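PDB 7BUH: ferredoxin CarAc from Pseudomonas resinovorans, which carries electrons from the reductase CarAd to the terminal oxygenase CarAa of carbazole 1,9a-dioxygenase by means of a Rieske [2Fe-2S] cluster. Local coordinates for residues Leu30-Val35 with Gly98-Ala103. Numbering follows the deposited sequence.
Sequences LAVYRV and GEVYVA
Leu30 and Val32 meet Val100 and Val102 in a chiefly apolar contact inside the main antiparallel β-structure of the Rieske domain, where strand 27-35 faces strand 99-103 across the buried interior. The two strands are not paired edge to edge: strands 90-96 and 38-43 separate them in the sheet order, and the short segments, running at 137° to each other, approach no closer than 9.1 Å between axes. Side chains bridge most of that gap, and one leucine methyl also meets a main-chain carbonyl. Val32 is central, because its two methyls are divided between two partners, one each. With CG1 anti to its backbone N (chi1 177°), that methyl rests 4.0 Å from CG1 of Val100, methyl to methyl, while CG2 turns to Val102 and lies 4.1 Å from its CB. In both pairs the side chains lie alongside each other, pointing opposite ways. Val102 has CG1 between its backbone N and carbonyl carbon (chi1 61°), and this methyl reaches both Val32 CG2 and Leu30 CD1. Its other methyl, CG2, lies 4.0 Å from Leu30 CD1, the two side chains meeting at a slant. The longer leucine suits its place: CD1 extends past Val102 to lie 3.8 Å from the carbonyl O of Ala103. Valine fits the other three positions, being branched at CB and compatible with extended backbone while offering two methyls close to the chain. Phe91 of strand 90-96 packs against both Leu30 and Val102, and Val22 and Leu6, from the two outermost strands, touch Val32 and Val102 respectively. Away from the iron-sulfur cluster, the facing strands are thus joined by shape and exclusion of water, without directional bonds between the two segments.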
loop_
_atom_site.group_PDB
_atom_site.type_symbol
_atom_site.label_atom_id
_atom_site.label_comp_id
_atom_site.label_asym_id
_atom_site.label_seq_id
_atom_site.Cartn_x
_atom_site.Cartn_y
_atom_site.Cartn_z
ATOM N N LEU A 30 -4.529 3.785 -1.034
ATOM C CA LEU A 30 -3.312 2.932 -1.054
ATOM C C LEU A 30 -2.255 3.532 -0.115
ATOM O O LEU A 30 -2.268 4.742 0.165
ATOM C CB LEU A 30 -2.782 2.827 -2.485
ATOM C CG LEU A 30 -3.827 2.433 -3.533
ATOM C CD1 LEU A 30 -3.236 2.448 -4.931
ATOM C CD2 LEU A 30 -4.439 1.083 -3.212
ATOM N N ALA A 31 -1.364 2.676 0.348
ATOM C CA ALA A 31 -0.140 3.071 1.078
ATOM C C ALA A 31 1.040 2.683 0.197
ATOM O O ALA A 31 1.056 1.559 -0.317
ATOM C CB ALA A 31 -0.103 2.402 2.418
ATOM N N VAL A 32 1.968 3.600 -0.005
ATOM C CA VAL A 32 3.233 3.335 -0.730
ATOM C C VAL A 32 4.378 3.388 0.280
ATOM O O VAL A 32 4.480 4.386 1.039
ATOM C CB VAL A 32 3.435 4.350 -1.861
ATOM C CG1 VAL A 32 4.746 4.133 -2.563
ATOM C CG2 VAL A 32 2.283 4.263 -2.835
ATOM N N TYR A 33 5.201 2.350 0.315
ATOM C CA TYR A 33 6.260 2.180 1.339
ATOM C C TYR A 33 7.611 2.220 0.646
ATOM O O TYR A 33 7.719 1.607 -0.414
ATOM C CB TYR A 33 6.135 0.827 2.041
ATOM C CG TYR A 33 4.754 0.451 2.483
ATOM C CD1 TYR A 33 3.878 -0.228 1.658
ATOM C CD2 TYR A 33 4.333 0.730 3.764
ATOM C CE1 TYR A 33 2.613 -0.609 2.070
ATOM C CE2 TYR A 33 3.072 0.355 4.194
ATOM C CZ TYR A 33 2.203 -0.306 3.350
ATOM O OH TYR A 33 0.982 -0.691 3.833
ATOM N N ARG A 34 8.571 2.968 1.203
ATOM C CA ARG A 34 9.978 2.890 0.774
ATOM C C ARG A 34 10.690 2.044 1.830
ATOM O O ARG A 34 10.779 2.488 2.994
ATOM C CB ARG A 34 10.640 4.257 0.630
ATOM C CG ARG A 34 12.060 4.111 0.102
ATOM C CD ARG A 34 12.799 5.419 -0.103
ATOM N NE ARG A 34 14.139 5.162 -0.595
ATOM C CZ ARG A 34 14.828 5.949 -1.426
ATOM N NH1 ARG A 34 14.276 7.030 -1.950
ATOM N NH2 ARG A 34 16.044 5.585 -1.813
ATOM N N VAL A 35 11.105 0.849 1.441
ATOM C CA VAL A 35 11.867 -0.070 2.315
ATOM C C VAL A 35 13.286 -0.058 1.769
ATOM O O VAL A 35 13.484 -0.609 0.663
ATOM C CB VAL A 35 11.222 -1.463 2.359
ATOM C CG1 VAL A 35 12.026 -2.420 3.210
ATOM C CG2 VAL A 35 9.778 -1.340 2.857
ATOM N N GLY A 98 12.486 9.106 -12.074
ATOM C CA GLY A 98 12.751 9.536 -10.682
ATOM C C GLY A 98 11.482 9.865 -9.903
ATOM O O GLY A 98 11.561 10.405 -8.745
ATOM N N GLU A 99 10.339 9.511 -10.476
ATOM C CA GLU A 99 9.035 9.726 -9.829
ATOM C C GLU A 99 8.388 8.378 -9.541
ATOM O O GLU A 99 8.388 7.519 -10.421
ATOM C CB GLU A 99 8.204 10.643 -10.721
ATOM C CG GLU A 99 8.695 12.084 -10.591
ATOM C CD GLU A 99 7.614 13.146 -10.526
ATOM O OE1 GLU A 99 7.290 13.693 -11.593
ATOM O OE2 GLU A 99 7.138 13.444 -9.401
ATOM N N VAL A 100 7.792 8.273 -8.358
ATOM C CA VAL A 100 7.132 7.022 -7.884
ATOM C C VAL A 100 5.696 6.995 -8.421
ATOM O O VAL A 100 4.950 7.994 -8.234
ATOM C CB VAL A 100 7.135 6.966 -6.347
ATOM C CG1 VAL A 100 6.405 5.718 -5.885
ATOM C CG2 VAL A 100 8.570 7.029 -5.826
ATOM N N TYR A 101 5.344 5.912 -9.080
ATOM C CA TYR A 101 3.971 5.639 -9.548
ATOM C C TYR A 101 3.485 4.336 -8.956
ATOM O O TYR A 101 4.212 3.321 -8.983
ATOM C CB TYR A 101 3.924 5.532 -11.071
ATOM C CG TYR A 101 4.218 6.821 -11.779
ATOM C CD1 TYR A 101 5.525 7.267 -11.898
ATOM C CD2 TYR A 101 3.223 7.555 -12.399
ATOM C CE1 TYR A 101 5.831 8.450 -12.551
ATOM C CE2 TYR A 101 3.510 8.746 -13.062
ATOM C CZ TYR A 101 4.831 9.187 -13.155
ATOM O OH TYR A 101 5.185 10.332 -13.826
ATOM N N VAL A 102 2.234 4.344 -8.517
ATOM C CA VAL A 102 1.570 3.098 -8.076
ATOM C C VAL A 102 0.475 2.725 -9.073
ATOM O O VAL A 102 -0.264 3.592 -9.510
ATOM C CB VAL A 102 1.103 3.200 -6.606
ATOM C CG1 VAL A 102 0.091 4.303 -6.343
ATOM C CG2 VAL A 102 0.552 1.870 -6.150
ATOM N N ALA A 103 0.396 1.454 -9.423
ATOM C CA ALA A 103 -0.646 0.934 -10.317
ATOM C C ALA A 103 -2.002 1.230 -9.673
ATOM O O ALA A 103 -2.113 1.236 -8.393
ATOM C CB ALA A 103 -0.439 -0.518 -10.592
#